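Local coordinates for tail fiber protein (Acinetobacter phage AM24, PDB 5W5P), which probably binds and depolymerises the capsular polysaccharide of its Acinetobacter baumannii host, as a trimeric tailspike of the phage, at residues Thr261-Leu267 against Thr283-Cys289; Asn271-Lys277 against Tyr293-Asp299. All coordinates share one frame; numbering follows the deposited sequence.

Contact 1: residues Thr261-Leu267 against Thr283-Cys289; sequences TIEENHL and TVSRNFC
Matching corners of two successive coils of a right-handed parallel beta-helix, the fold common among phage tailspikes, meet where residues 261-267 run alongside 283-289. Each segment is a short strand, a two-residue corner and a second strand, and the corners stack in register. Strands 261-263 and 283-285 run almost parallel, and their ladder includes Ile-262 N donating to Thr-283 O at 2.7 Å; beyond the corner it resumes with Phe-288 N to Asn-265 O. At Glu-264 and Arg-286 both chains take left-handed backbone angles, which turn the coil. Asn-265 and Asn-287 follow as rungs of an asparagine ladder along the inside of the corner, their amide planes 9° apart; Asn-265 goes on to Met-231 and Gly-234 of the preceding coil.

On the face bearing Glu-263, the trimer interface lies close. The carboxylate of Glu-263 reaches Arg-286 through an extended chain, CG lying opposite the backbone N (chi1 -166°). Its OE1 accepts from Arg-286 NE at 2.8 Å on the anti side, with NH2 a weaker second donor to the same oxygen. Arg-286 residues of the other subunits come close here, where the carboxylates of Glu-263 and Glu-264, the latter paired with Lys-232 of the second subunit, probably offset their charge. Farther along this face, the ring edge of Phe-288 is directed at the face of His-266 in an offset edge-to-face pair, planes at 61°, while His-266 NE2 is bonded to Glu-203 of the second subunit. At the other end, one water spans the threonine pair, 2.8 Å from Thr-261 OG1 and 2.6 Å from Thr-283 OG1.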
loop_
_atom_site.group_PDB
_atom_site.type_symbol
_atom_site.label_atom_id
_atom_site.label_comp_id
_atom_site.label_asym_id
_atom_site.label_seq_id
_atom_site.Cartn_x
_atom_site.Cartn_y
_atom_site.Cartn_z
ATOM N N THR A 261 -6.721 11.480 7.607
ATOM C CA THR A 261 -6.810 10.446 6.584
ATOM C C THR A 261 -7.991 10.767 5.680
ATOM O O THR A 261 -9.138 10.782 6.138
ATOM C CB THR A 261 -6.975 9.058 7.207
ATOM O OG1 THR A 261 -5.805 8.726 7.965
ATOM C CG2 THR A 261 -7.195 7.998 6.127
ATOM N N ILE A 262 -7.710 11.025 4.409
ATOM C CA ILE A 262 -8.718 11.360 3.411
ATOM C C ILE A 262 -8.735 10.225 2.396
ATOM O O ILE A 262 -7.826 10.112 1.563
ATOM C CB ILE A 262 -8.423 12.710 2.744
ATOM C CG1 ILE A 262 -8.342 13.807 3.802
ATOM C CG2 ILE A 262 -9.464 13.032 1.687
ATOM C CD1 ILE A 262 -8.038 15.178 3.250
ATOM N N GLU A 263 -9.765 9.379 2.463
ATOM C CA GLU A 263 -9.770 8.113 1.745
ATOM C C GLU A 263 -11.171 7.790 1.239
ATOM O O GLU A 263 -12.155 7.998 1.949
ATOM C CB GLU A 263 -9.262 6.978 2.650
ATOM C CG GLU A 263 -8.918 5.688 1.923
ATOM C CD GLU A 263 -8.337 4.624 2.847
ATOM O OE1 GLU A 263 -7.811 3.613 2.336
ATOM O OE2 GLU A 263 -8.418 4.796 4.081
ATOM N N GLU A 264 -11.246 7.287 0.003
ATOM C CA GLU A 264 -12.487 6.765 -0.585
ATOM C C GLU A 264 -13.580 7.834 -0.676
ATOM O O GLU A 264 -14.738 7.608 -0.314
ATOM C CB GLU A 264 -12.981 5.535 0.182
ATOM C CG GLU A 264 -12.331 4.227 -0.275
ATOM C CD GLU A 264 -11.796 3.390 0.880
ATOM O OE1 GLU A 264 -12.471 3.331 1.936
ATOM O OE2 GLU A 264 -10.700 2.798 0.731
ATOM N N ASN A 265 -13.212 9.002 -1.196
ATOM C CA ASN A 265 -14.139 10.103 -1.416
ATOM C C ASN A 265 -14.297 10.365 -2.908
ATOM O O ASN A 265 -13.572 9.817 -3.741
ATOM C CB ASN A 265 -13.672 11.386 -0.717
ATOM C CG ASN A 265 -13.662 11.259 0.788
ATOM O OD1 ASN A 265 -14.714 11.137 1.423
ATOM N ND2 ASN A 265 -12.469 11.288 1.374
ATOM N N HIS A 266 -15.254 11.228 -3.232
ATOM C CA HIS A 266 -15.511 11.668 -4.600
ATOM C C HIS A 266 -15.297 13.183 -4.641
ATOM O O HIS A 266 -16.183 13.956 -4.269
ATOM C CB HIS A 266 -16.927 11.281 -5.041
ATOM C CG HIS A 266 -17.238 9.823 -4.882
ATOM N ND1 HIS A 266 -17.272 8.948 -5.946
ATOM C CD2 HIS A 266 -17.542 9.090 -3.784
ATOM C CE1 HIS A 266 -17.578 7.738 -5.512
ATOM N NE2 HIS A 266 -17.746 7.797 -4.203
ATOM N N LEU A 267 -14.114 13.605 -5.084
ATOM C CA LEU A 267 -13.753 15.016 -5.144
ATOM C C LEU A 267 -13.895 15.529 -6.568
ATOM O O LEU A 267 -13.437 14.891 -7.520
ATOM C CB LEU A 267 -12.319 15.251 -4.662
ATOM C CG LEU A 267 -11.854 14.531 -3.395
ATOM C CD1 LEU A 267 -10.463 14.980 -3.012
ATOM C CD2 LEU A 267 -12.822 14.776 -2.251
ATOM N N THR A 283 -2.612 11.171 5.237
ATOM C CA THR A 283 -2.967 10.124 4.286
ATOM C C THR A 283 -4.011 10.663 3.323
ATOM O O THR A 283 -5.044 11.186 3.755
ATOM C CB THR A 283 -3.507 8.875 4.994
ATOM O OG1 THR A 283 -2.613 8.493 6.050
ATOM C CG2 THR A 283 -3.638 7.730 4.003
ATOM N N VAL A 284 -3.733 10.555 2.022
ATOM C CA VAL A 284 -4.708 10.922 1.001
ATOM C C VAL A 284 -4.686 9.845 -0.077
ATOM O O VAL A 284 -3.914 9.932 -1.037
ATOM C CB VAL A 284 -4.417 12.319 0.417
ATOM C CG1 VAL A 284 -5.444 12.670 -0.640
ATOM C CG2 VAL A 284 -4.390 13.384 1.520
ATOM N N SER A 285 -5.534 8.824 0.073
ATOM C CA SER A 285 -5.456 7.627 -0.753
ATOM C C SER A 285 -6.827 7.222 -1.283
ATOM O O SER A 285 -7.848 7.383 -0.607
ATOM C CB SER A 285 -4.858 6.456 0.034
ATOM O OG SER A 285 -3.535 6.736 0.450
ATOM N N ARG A 286 -6.827 6.684 -2.510
ATOM C CA ARG A 286 -7.986 6.012 -3.102
ATOM C C ARG A 286 -9.203 6.941 -3.182
ATOM O O ARG A 286 -10.326 6.566 -2.844
ATOM C CB ARG A 286 -8.319 4.723 -2.337
ATOM C CG ARG A 286 -7.251 3.633 -2.456
ATOM C CD ARG A 286 -7.354 2.596 -1.338
ATOM N NE ARG A 286 -6.681 3.024 -0.110
ATOM C CZ ARG A 286 -5.392 2.817 0.155
ATOM N NH1 ARG A 286 -4.623 2.184 -0.717
ATOM N NH2 ARG A 286 -4.867 3.241 1.297
ATOM N N ASN A 287 -8.977 8.160 -3.659
ATOM C CA ASN A 287 -10.048 9.118 -3.893
ATOM C C ASN A 287 -10.234 9.336 -5.389
ATOM O O ASN A 287 -9.259 9.428 -6.136
ATOM C CB ASN A 287 -9.763 10.466 -3.220
ATOM C CG ASN A 287 -9.497 10.343 -1.737
ATOM O OD1 ASN A 287 -8.345 10.225 -1.305
ATOM N ND2 ASN A 287 -10.556 10.404 -0.945
ATOM N N PHE A 288 -11.490 9.432 -5.819
ATOM C CA PHE A 288 -11.830 9.752 -7.206
ATOM C C PHE A 288 -11.872 11.273 -7.349
ATOM O O PHE A 288 -12.870 11.910 -7.008
ATOM C CB PHE A 288 -13.172 9.130 -7.584
ATOM C CG PHE A 288 -13.188 7.624 -7.546
ATOM C CD1 PHE A 288 -12.088 6.895 -7.980
ATOM C CD2 PHE A 288 -14.305 6.936 -7.083
ATOM C CE1 PHE A 288 -12.100 5.511 -7.956
ATOM C CE2 PHE A 288 -14.325 5.549 -7.057
ATOM C CZ PHE A 288 -13.218 4.836 -7.496
ATOM N N CYS A 289 -10.797 11.870 -7.860
ATOM C CA CYS A 289 -10.708 13.324 -7.988
ATOM C C CYS A 289 -10.810 13.726 -9.453
ATOM O O CYS A 289 -9.947 13.367 -10.260
ATOM C CB CYS A 289 -9.412 13.860 -7.385
ATOM S SG CYS A 289 -8.943 13.110 -5.823
HETATM O O HOH W 1 -3.142 9.464 8.416
HETATM O O HOH W 2 -13.445 6.846 -3.919
#

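Contact 2: residues Asn271-Lys277 against Tyr293-Asp299; sequences NRIIDSK and YGGVYLD
The guanidinium of Arg-272 lies flat over one face of the Tyr-297 ring, the planes only 14° apart and CZ 3.7 Å from the ring centroid. A bend at chi2 (-84°) folds the arginine chain over the ring, so that CD adds a CH-pi contact to the cation-pi stack. The rotation of the guanidinium is steadied by NH2, which donates to Asn-271 O at 3.0 Å from above the carbonyl plane, and Tyr-297 OH is held by Asp-345. Beneath this stack run neighbouring rungs of a parallel beta-helix sheet, strands 274-276 and 294-298, crossing at 29°. The chain turns a corner at Ile-273, and there Gly-295 O receives two amides, Ile-273 N at 3.0 Å and, more weakly, Ile-274 N. Past the corner, Tyr-297 N donates to Ile-274 O and Ser-276 N to Tyr-297 O. On the opposite face of the sheet from Tyr-297, Leu-298 CD2 touches both Ile-274 CG2, at 3.8 Å, and Ser-276 CB, at 3.7 Å. Where the strands give way to loop, Lys-277 doubles back through its own bend at chi2 and crosses Asp-299 at a slant; NZ makes a weak salt bridge with OD1 at 3.3 Å, while OD2 pairs with Lys-324 of the next coil.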
loop_
_atom_site.group_PDB
_atom_site.type_symbol
_atom_site.label_atom_id
_atom_site.label_comp_id
_atom_site.label_asym_id
_atom_site.label_seq_id
_atom_site.Cartn_x
_atom_site.Cartn_y
_atom_site.Cartn_z
ATOM N N ASN A 271 -10.700 23.299 -4.989
ATOM C CA ASN A 271 -9.498 24.110 -5.171
ATOM C C ASN A 271 -8.288 23.458 -4.517
ATOM O O ASN A 271 -7.180 23.507 -5.064
ATOM C CB ASN A 271 -9.707 25.515 -4.604
ATOM C CG ASN A 271 -10.671 26.341 -5.425
ATOM O OD1 ASN A 271 -10.746 26.200 -6.648
ATOM N ND2 ASN A 271 -11.422 27.210 -4.757
ATOM N N ARG A 272 -8.475 22.874 -3.334
ATOM C CA ARG A 272 -7.422 22.162 -2.625
ATOM C C ARG A 272 -8.045 21.005 -1.864
ATOM O O ARG A 272 -9.205 21.070 -1.447
ATOM C CB ARG A 272 -6.661 23.057 -1.632
ATOM C CG ARG A 272 -5.997 24.278 -2.235
ATOM C CD ARG A 272 -4.636 23.952 -2.810
ATOM N NE ARG A 272 -3.908 25.170 -3.166
ATOM C CZ ARG A 272 -3.936 25.728 -4.372
ATOM N NH1 ARG A 272 -3.248 26.837 -4.604
ATOM N NH2 ARG A 272 -4.650 25.173 -5.346
ATOM N N ILE A 273 -7.267 19.939 -1.693
ATOM C CA ILE A 273 -7.652 18.892 -0.755
ATOM C C ILE A 273 -7.235 19.279 0.657
ATOM O O ILE A 273 -8.056 19.307 1.581
ATOM C CB ILE A 273 -7.046 17.541 -1.173
ATOM C CG1 ILE A 273 -7.492 17.160 -2.585
ATOM C CG2 ILE A 273 -7.444 16.460 -0.191
ATOM C CD1 ILE A 273 -6.862 15.868 -3.092
ATOM N N ILE A 274 -5.956 19.598 0.836
ATOM C CA ILE A 274 -5.418 20.096 2.095
ATOM C C ILE A 274 -4.707 21.410 1.807
ATOM O O ILE A 274 -3.920 21.502 0.859
ATOM C CB ILE A 274 -4.455 19.088 2.751
ATOM C CG1 ILE A 274 -5.191 17.791 3.095
ATOM C CG2 ILE A 274 -3.813 19.691 3.993
ATOM C CD1 ILE A 274 -4.331 16.785 3.836
ATOM N N ASP A 275 -4.991 22.427 2.616
ATOM C CA ASP A 275 -4.426 23.763 2.436
ATOM C C ASP A 275 -3.751 24.177 3.742
ATOM O O ASP A 275 -4.422 24.641 4.669
ATOM C CB ASP A 275 -5.513 24.752 2.027
ATOM C CG ASP A 275 -4.966 26.129 1.729
ATOM O OD1 ASP A 275 -5.717 27.116 1.887
ATOM O OD2 ASP A 275 -3.786 26.223 1.332
ATOM N N SER A 276 -2.433 24.012 3.816
ATOM C CA SER A 276 -1.685 24.391 5.010
ATOM C C SER A 276 -0.206 24.533 4.638
ATOM O O SER A 276 0.140 24.642 3.456
ATOM C CB SER A 276 -1.921 23.368 6.134
ATOM O OG SER A 276 -1.375 23.834 7.352
ATOM N N LYS A 277 0.664 24.540 5.648
ATOM C CA LYS A 277 2.101 24.647 5.439
ATOM C C LYS A 277 2.895 23.544 6.120
ATOM O O LYS A 277 4.106 23.451 5.893
ATOM C CB LYS A 277 2.617 26.007 5.939
ATOM C CG LYS A 277 2.033 27.207 5.204
ATOM C CD LYS A 277 2.481 27.215 3.751
ATOM C CE LYS A 277 2.184 28.537 3.070
ATOM N NZ LYS A 277 2.849 28.598 1.737
ATOM N N TYR A 293 -8.523 21.566 -8.889
ATOM C CA TYR A 293 -7.497 22.541 -9.233
ATOM C C TYR A 293 -6.260 22.448 -8.347
ATOM O O TYR A 293 -5.272 23.146 -8.612
ATOM C CB TYR A 293 -8.102 23.950 -9.180
ATOM C CG TYR A 293 -9.310 24.067 -10.072
ATOM C CD1 TYR A 293 -9.170 24.060 -11.456
ATOM C CD2 TYR A 293 -10.592 24.148 -9.538
ATOM C CE1 TYR A 293 -10.271 24.150 -12.290
ATOM C CE2 TYR A 293 -11.707 24.239 -10.363
ATOM C CZ TYR A 293 -11.542 24.238 -11.740
ATOM O OH TYR A 293 -12.641 24.328 -12.572
ATOM N N GLY A 294 -6.279 21.599 -7.321
ATOM C CA GLY A 294 -5.137 21.441 -6.444
ATOM C C GLY A 294 -5.350 20.336 -5.432
ATOM O O GLY A 294 -6.481 20.096 -4.996
ATOM N N GLY A 295 -4.274 19.649 -5.055
ATOM C CA GLY A 295 -4.376 18.566 -4.096
ATOM C C GLY A 295 -3.818 18.897 -2.728
ATOM O O GLY A 295 -4.312 19.804 -2.053
ATOM N N VAL A 296 -2.781 18.175 -2.312
ATOM C CA VAL A 296 -2.202 18.325 -0.980
ATOM C C VAL A 296 -1.137 19.412 -1.038
ATOM O O VAL A 296 -0.050 19.198 -1.574
ATOM C CB VAL A 296 -1.609 17.007 -0.472
ATOM C CG1 VAL A 296 -1.179 17.152 0.978
ATOM C CG2 VAL A 296 -2.613 15.882 -0.634
ATOM N N TYR A 297 -1.444 20.576 -0.478
ATOM C CA TYR A 297 -0.493 21.678 -0.383
ATOM C C TYR A 297 -0.011 21.760 1.061
ATOM O O TYR A 297 -0.780 22.122 1.961
ATOM C CB TYR A 297 -1.129 22.993 -0.824
ATOM C CG TYR A 297 -1.107 23.254 -2.315
ATOM C CD1 TYR A 297 -1.634 22.332 -3.217
ATOM C CD2 TYR A 297 -0.576 24.436 -2.823
ATOM C CE1 TYR A 297 -1.628 22.580 -4.585
ATOM C CE2 TYR A 297 -0.566 24.693 -4.183
ATOM C CZ TYR A 297 -1.092 23.763 -5.059
ATOM O OH TYR A 297 -1.082 24.026 -6.411
ATOM N N LEU A 298 1.263 21.402 1.283
ATOM C CA LEU A 298 1.925 21.525 2.580
ATOM C C LEU A 298 3.355 21.993 2.300
ATOM O O LEU A 298 4.325 21.259 2.472
ATOM C CB LEU A 298 1.905 20.205 3.360
ATOM C CG LEU A 298 0.549 19.582 3.706
ATOM C CD1 LEU A 298 0.712 18.115 4.104
ATOM C CD2 LEU A 298 -0.150 20.371 4.810
ATOM N N ASP A 299 3.491 23.240 1.847
ATOM C CA ASP A 299 4.744 23.738 1.286
ATOM C C ASP A 299 5.419 24.786 2.170
ATOM O O ASP A 299 6.005 25.751 1.675
ATOM C CB ASP A 299 4.515 24.296 -0.117
ATOM C CG ASP A 299 3.363 25.285 -0.179
ATOM O OD1 ASP A 299 2.642 25.443 0.832
ATOM O OD2 ASP A 299 3.187 25.914 -1.244
#

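From the N terminus, the chain passes first through 261-267, then 271-277, then 283-289 and finally 293-299, so the two contacts cross: each joins one coil to the next, with fifteen residues between its segments. Contact 1 closes one turn when 283-289 returns beside 261-267, and contact 2 closes an overlapping turn ten residues later. One ties together the corner facing the trimer partners; the other joins strands of a different sheet, untouched by other subunits. Their apolar sides meet inside the helix, where Ile-262 and Leu-267 pack on Ile-273 and where Val-284 CG2 lies 3.7 Å from Val-296 CG2, linking the two sheets across the core.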